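Local coordinates for protein aminoglycoside phosphotransferase (PDB 4PDY) that probably transfers a phosphate group to a small-molecule substrate, perhaps an aminoglycoside, at residues 125-136 with 276-285. Numbering follows the deposited sequence.
Sequences AQTAYTLAQFHE and ACFLHFDAVR
His280 drops as a knob among Ala125, Gln126, Ala128 and Tyr129, its imidazole laid against the Ala125 methyl in a CH-pi contact: CB of Ala125 stands 3.6 Å from the ring centroid of His280, over one face and toward the rim. The next knob, Val284, fills the hole between Tyr129, Ala132, Gln133 and Glu136. Its two methyls have different neighbours, CG2 meeting CB of Ala132 at 3.7 Å while CG1, anti to the backbone N (chi1 177°), lies 3.7 Å from CB of Glu136. Beside these knobs, the Phe281 ring has the Ala128 carbonyl oxygen above its centre, with CE2 of Phe281 3.5 Å from CB of Ala128 and CD1 of Phe281 equally near CB of Ala132. Small alanines line the interface of helices 121-137 and 271-284 in the helical lobe of this kinase-like fold; the segments 125-136 and 276-284 run roughly parallel, their axes approaching to 7.7 Å at a crossing angle of -30°. The His280 carbonyl oxygen, buried here without a hydrogen-bonding partner, faces the edge of the Tyr129 ring. What fixes the imidazole is its own helix: ND1 of His280 donates to O of Ala276 (2.8 Å, 158°), in the ring plane and on a lone pair. A leucine in place of His280 would probably leave the Ala125 methyl without its aromatic face and the Ala276 carbonyl without this donor. Near the C-terminal ends of both segments, a water donates to OE2 of Glu136 and O of Val284. Farther out, Arg252 grips the carbonyls of Phe281 and Arg285, and Met256 of the same helix, 252-266, touches the Phe281 side chain.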
loop_
_atom_site.group_PDB
_atom_site.type_symbol
_atom_site.label_atom_id
_atom_site.label_comp_id
_atom_site.label_asym_id
_atom_site.label_seq_id
_atom_site.Cartn_x
_atom_site.Cartn_y
_atom_site.Cartn_z
ATOM N N ALA A 125 -11.525 7.168 5.460
ATOM C CA ALA A 125 -12.398 6.406 6.345
ATOM C C ALA A 125 -12.824 5.105 5.669
ATOM O O ALA A 125 -12.799 4.027 6.243
ATOM C CB ALA A 125 -13.645 7.229 6.689
ATOM N N GLN A 126 -13.320 5.239 4.436
ATOM C CA GLN A 126 -13.839 4.079 3.726
ATOM C C GLN A 126 -12.747 3.095 3.287
ATOM O O GLN A 126 -12.997 1.896 3.257
ATOM C CB GLN A 126 -14.764 4.493 2.558
ATOM C CG GLN A 126 -16.073 5.104 3.064
ATOM C CD GLN A 126 -16.815 4.168 4.009
ATOM O OE1 GLN A 126 -16.990 2.986 3.723
ATOM N NE2 GLN A 126 -17.195 4.685 5.174
ATOM N N THR A 127 -11.585 3.625 2.913
ATOM C CA THR A 127 -10.430 2.758 2.629
ATOM C C THR A 127 -10.022 1.945 3.874
ATOM O O THR A 127 -9.860 0.755 3.781
ATOM C CB THR A 127 -9.251 3.581 2.075
ATOM O OG1 THR A 127 -9.679 4.330 0.925
ATOM C CG2 THR A 127 -8.089 2.694 1.678
ATOM N N ALA A 128 -9.929 2.626 5.007
ATOM C CA ALA A 128 -9.604 1.974 6.266
ATOM C C ALA A 128 -10.646 0.909 6.609
ATOM O O ALA A 128 -10.322 -0.196 7.003
ATOM C CB ALA A 128 -9.512 3.010 7.364
ATOM N N TYR A 129 -11.924 1.244 6.480
ATOM C CA TYR A 129 -12.988 0.310 6.784
ATOM C C TYR A 129 -12.828 -0.956 5.961
ATOM O O TYR A 129 -12.921 -2.088 6.455
ATOM C CB TYR A 129 -14.346 0.998 6.547
ATOM C CG TYR A 129 -15.564 0.269 7.051
ATOM C CD1 TYR A 129 -15.650 -0.158 8.370
ATOM C CD2 TYR A 129 -16.674 0.096 6.226
ATOM C CE1 TYR A 129 -16.793 -0.799 8.832
ATOM C CE2 TYR A 129 -17.805 -0.536 6.683
ATOM C CZ TYR A 129 -17.864 -0.985 7.981
ATOM O OH TYR A 129 -18.988 -1.618 8.441
ATOM N N THR A 130 -12.649 -0.761 4.659
ATOM C CA THR A 130 -12.506 -1.878 3.750
ATOM C C THR A 130 -11.270 -2.741 4.091
ATOM O O THR A 130 -11.361 -3.979 4.091
ATOM C CB THR A 130 -12.461 -1.354 2.300
ATOM O OG1 THR A 130 -13.778 -0.906 1.950
ATOM C CG2 THR A 130 -11.962 -2.397 1.339
ATOM N N LEU A 131 -10.133 -2.086 4.311
ATOM C CA LEU A 131 -8.926 -2.830 4.679
ATOM C C LEU A 131 -9.132 -3.646 5.969
ATOM O O LEU A 131 -8.706 -4.799 6.057
ATOM C CB LEU A 131 -7.753 -1.869 4.837
ATOM C CG LEU A 131 -7.220 -1.258 3.529
ATOM C CD1 LEU A 131 -6.319 -0.077 3.876
ATOM C CD2 LEU A 131 -6.500 -2.284 2.662
ATOM N N ALA A 132 -9.782 -3.038 6.947
ATOM C CA ALA A 132 -10.076 -3.721 8.198
ATOM C C ALA A 132 -10.998 -4.909 7.983
ATOM O O ALA A 132 -10.838 -5.972 8.571
ATOM C CB ALA A 132 -10.669 -2.745 9.176
ATOM N N GLN A 133 -12.005 -4.723 7.129
ATOM C CA GLN A 133 -12.922 -5.814 6.810
ATOM C C GLN A 133 -12.196 -6.968 6.133
ATOM O O GLN A 133 -12.483 -8.131 6.404
ATOM C CB GLN A 133 -14.079 -5.323 5.925
ATOM C CG GLN A 133 -15.059 -4.423 6.640
ATOM C CD GLN A 133 -16.174 -3.953 5.744
ATOM O OE1 GLN A 133 -15.946 -3.687 4.547
ATOM N NE2 GLN A 133 -17.397 -3.913 6.278
ATOM N N PHE A 134 -11.291 -6.651 5.216
ATOM C CA PHE A 134 -10.516 -7.695 4.550
ATOM C C PHE A 134 -9.677 -8.495 5.553
ATOM O O PHE A 134 -9.640 -9.715 5.503
ATOM C CB PHE A 134 -9.626 -7.072 3.467
ATOM C CG PHE A 134 -8.732 -8.063 2.755
ATOM C CD1 PHE A 134 -9.265 -9.121 2.047
ATOM C CD2 PHE A 134 -7.359 -7.931 2.797
ATOM C CE1 PHE A 134 -8.452 -10.025 1.395
ATOM C CE2 PHE A 134 -6.538 -8.814 2.144
ATOM C CZ PHE A 134 -7.085 -9.883 1.459
ATOM N N HIS A 135 -9.046 -7.777 6.463
ATOM C CA HIS A 135 -8.186 -8.421 7.453
ATOM C C HIS A 135 -9.006 -9.328 8.350
ATOM O O HIS A 135 -8.617 -10.472 8.609
ATOM C CB HIS A 135 -7.444 -7.367 8.253
ATOM C CG HIS A 135 -6.296 -7.923 9.036
ATOM N ND1 HIS A 135 -5.040 -8.070 8.501
ATOM C CD2 HIS A 135 -6.227 -8.384 10.305
ATOM C CE1 HIS A 135 -4.237 -8.594 9.412
ATOM N NE2 HIS A 135 -4.937 -8.798 10.510
ATOM N N GLU A 136 -10.165 -8.841 8.778
ATOM C CA GLU A 136 -11.039 -9.611 9.659
ATOM C C GLU A 136 -11.577 -10.854 8.957
ATOM O O GLU A 136 -11.613 -11.952 9.515
ATOM C CB GLU A 136 -12.181 -8.726 10.156
ATOM C CG GLU A 136 -13.188 -9.408 11.069
ATOM C CD GLU A 136 -12.666 -9.678 12.477
ATOM O OE1 GLU A 136 -11.548 -9.236 12.823
ATOM O OE2 GLU A 136 -13.396 -10.325 13.252
ATOM N N ALA A 276 -10.080 9.454 11.054
ATOM C CA ALA A 276 -10.976 8.740 10.124
ATOM C C ALA A 276 -10.496 7.286 9.948
ATOM O O ALA A 276 -11.272 6.320 10.000
ATOM C CB ALA A 276 -11.038 9.466 8.785
ATOM N N CYS A 277 -9.189 7.127 9.790
ATOM C CA CYS A 277 -8.609 5.812 9.643
ATOM C C CYS A 277 -8.788 4.939 10.906
ATOM O O CYS A 277 -9.320 3.836 10.840
ATOM C CB CYS A 277 -7.134 5.968 9.327
ATOM S SG CYS A 277 -6.187 4.453 9.187
ATOM N N PHE A 278 -8.371 5.455 12.065
ATOM C CA PHE A 278 -8.388 4.658 13.295
ATOM C C PHE A 278 -9.831 4.284 13.651
ATOM O O PHE A 278 -10.115 3.155 14.018
ATOM C CB PHE A 278 -7.780 5.434 14.467
ATOM C CG PHE A 278 -6.286 5.641 14.375
ATOM C CD1 PHE A 278 -5.443 4.586 14.084
ATOM C CD2 PHE A 278 -5.727 6.880 14.644
ATOM C CE1 PHE A 278 -4.077 4.767 14.037
ATOM C CE2 PHE A 278 -4.351 7.061 14.604
ATOM C CZ PHE A 278 -3.532 6.006 14.290
ATOM N N LEU A 279 -10.747 5.245 13.521
ATOM C CA LEU A 279 -12.136 4.985 13.865
ATOM C C LEU A 279 -12.693 3.802 13.061
ATOM O O LEU A 279 -13.458 2.994 13.570
ATOM C CB LEU A 279 -12.996 6.224 13.598
ATOM C CG LEU A 279 -14.403 6.248 14.179
ATOM C CD1 LEU A 279 -14.332 6.370 15.697
ATOM C CD2 LEU A 279 -15.195 7.407 13.581
ATOM N N HIS A 280 -12.331 3.730 11.773
ATOM C CA HIS A 280 -12.900 2.709 10.909
ATOM C C HIS A 280 -12.204 1.363 11.000
ATOM O O HIS A 280 -12.852 0.348 10.808
ATOM C CB HIS A 280 -13.043 3.232 9.473
ATOM C CG HIS A 280 -14.121 4.253 9.369
ATOM N ND1 HIS A 280 -13.932 5.565 9.728
ATOM C CD2 HIS A 280 -15.427 4.138 9.021
ATOM C CE1 HIS A 280 -15.082 6.218 9.621
ATOM N NE2 HIS A 280 -15.994 5.378 9.166
ATOM N N PHE A 281 -10.906 1.335 11.331
ATOM C CA PHE A 281 -10.294 0.062 11.756
ATOM C C PHE A 281 -10.930 -0.440 13.065
ATOM O O PHE A 281 -11.310 -1.603 13.188
ATOM C CB PHE A 281 -8.763 0.182 11.902
ATOM C CG PHE A 281 -8.016 -0.018 10.613
ATOM C CD1 PHE A 281 -7.638 -1.293 10.220
ATOM C CD2 PHE A 281 -7.672 1.055 9.806
ATOM C CE1 PHE A 281 -6.964 -1.501 9.026
ATOM C CE2 PHE A 281 -6.981 0.864 8.615
ATOM C CZ PHE A 281 -6.610 -0.416 8.238
ATOM N N ASP A 282 -11.065 0.469 14.024
ATOM C CA ASP A 282 -11.615 0.134 15.339
ATOM C C ASP A 282 -13.030 -0.411 15.252
ATOM O O ASP A 282 -13.389 -1.301 16.009
ATOM C CB ASP A 282 -11.583 1.367 16.240
ATOM C CG ASP A 282 -11.735 1.032 17.698
ATOM O OD1 ASP A 282 -10.754 0.569 18.330
ATOM O OD2 ASP A 282 -12.828 1.268 18.216
ATOM N N ALA A 283 -13.825 0.119 14.313
ATOM C CA ALA A 283 -15.212 -0.316 14.125
ATOM C C ALA A 283 -15.308 -1.803 13.759
ATOM O O ALA A 283 -16.251 -2.489 14.146
ATOM C CB ALA A 283 -15.877 0.532 13.046
ATOM N N VAL A 284 -14.330 -2.298 13.018
ATOM C CA VAL A 284 -14.300 -3.711 12.656
ATOM C C VAL A 284 -13.739 -4.570 13.802
ATOM O O VAL A 284 -14.302 -5.603 14.142
ATOM C CB VAL A 284 -13.511 -3.919 11.347
ATOM C CG1 VAL A 284 -13.422 -5.391 10.999
ATOM C CG2 VAL A 284 -14.162 -3.131 10.214
ATOM N N ARG A 285 -12.631 -4.126 14.377
ATOM C CA ARG A 285 -12.015 -4.782 15.530
ATOM C C ARG A 285 -11.214 -3.740 16.282
ATOM O O ARG A 285 -10.438 -3.018 15.684
ATOM C CB ARG A 285 -11.129 -5.945 15.086
ATOM C CG ARG A 285 -10.461 -6.700 16.219
ATOM C CD ARG A 285 -9.849 -8.006 15.742
ATOM N NE ARG A 285 -9.314 -8.783 16.857
ATOM C CZ ARG A 285 -10.046 -9.508 17.705
ATOM N NH1 ARG A 285 -11.373 -9.569 17.593
ATOM N NH2 ARG A 285 -9.444 -10.173 18.683
HETATM O O HOH W 1 -13.773 -8.065 15.580
#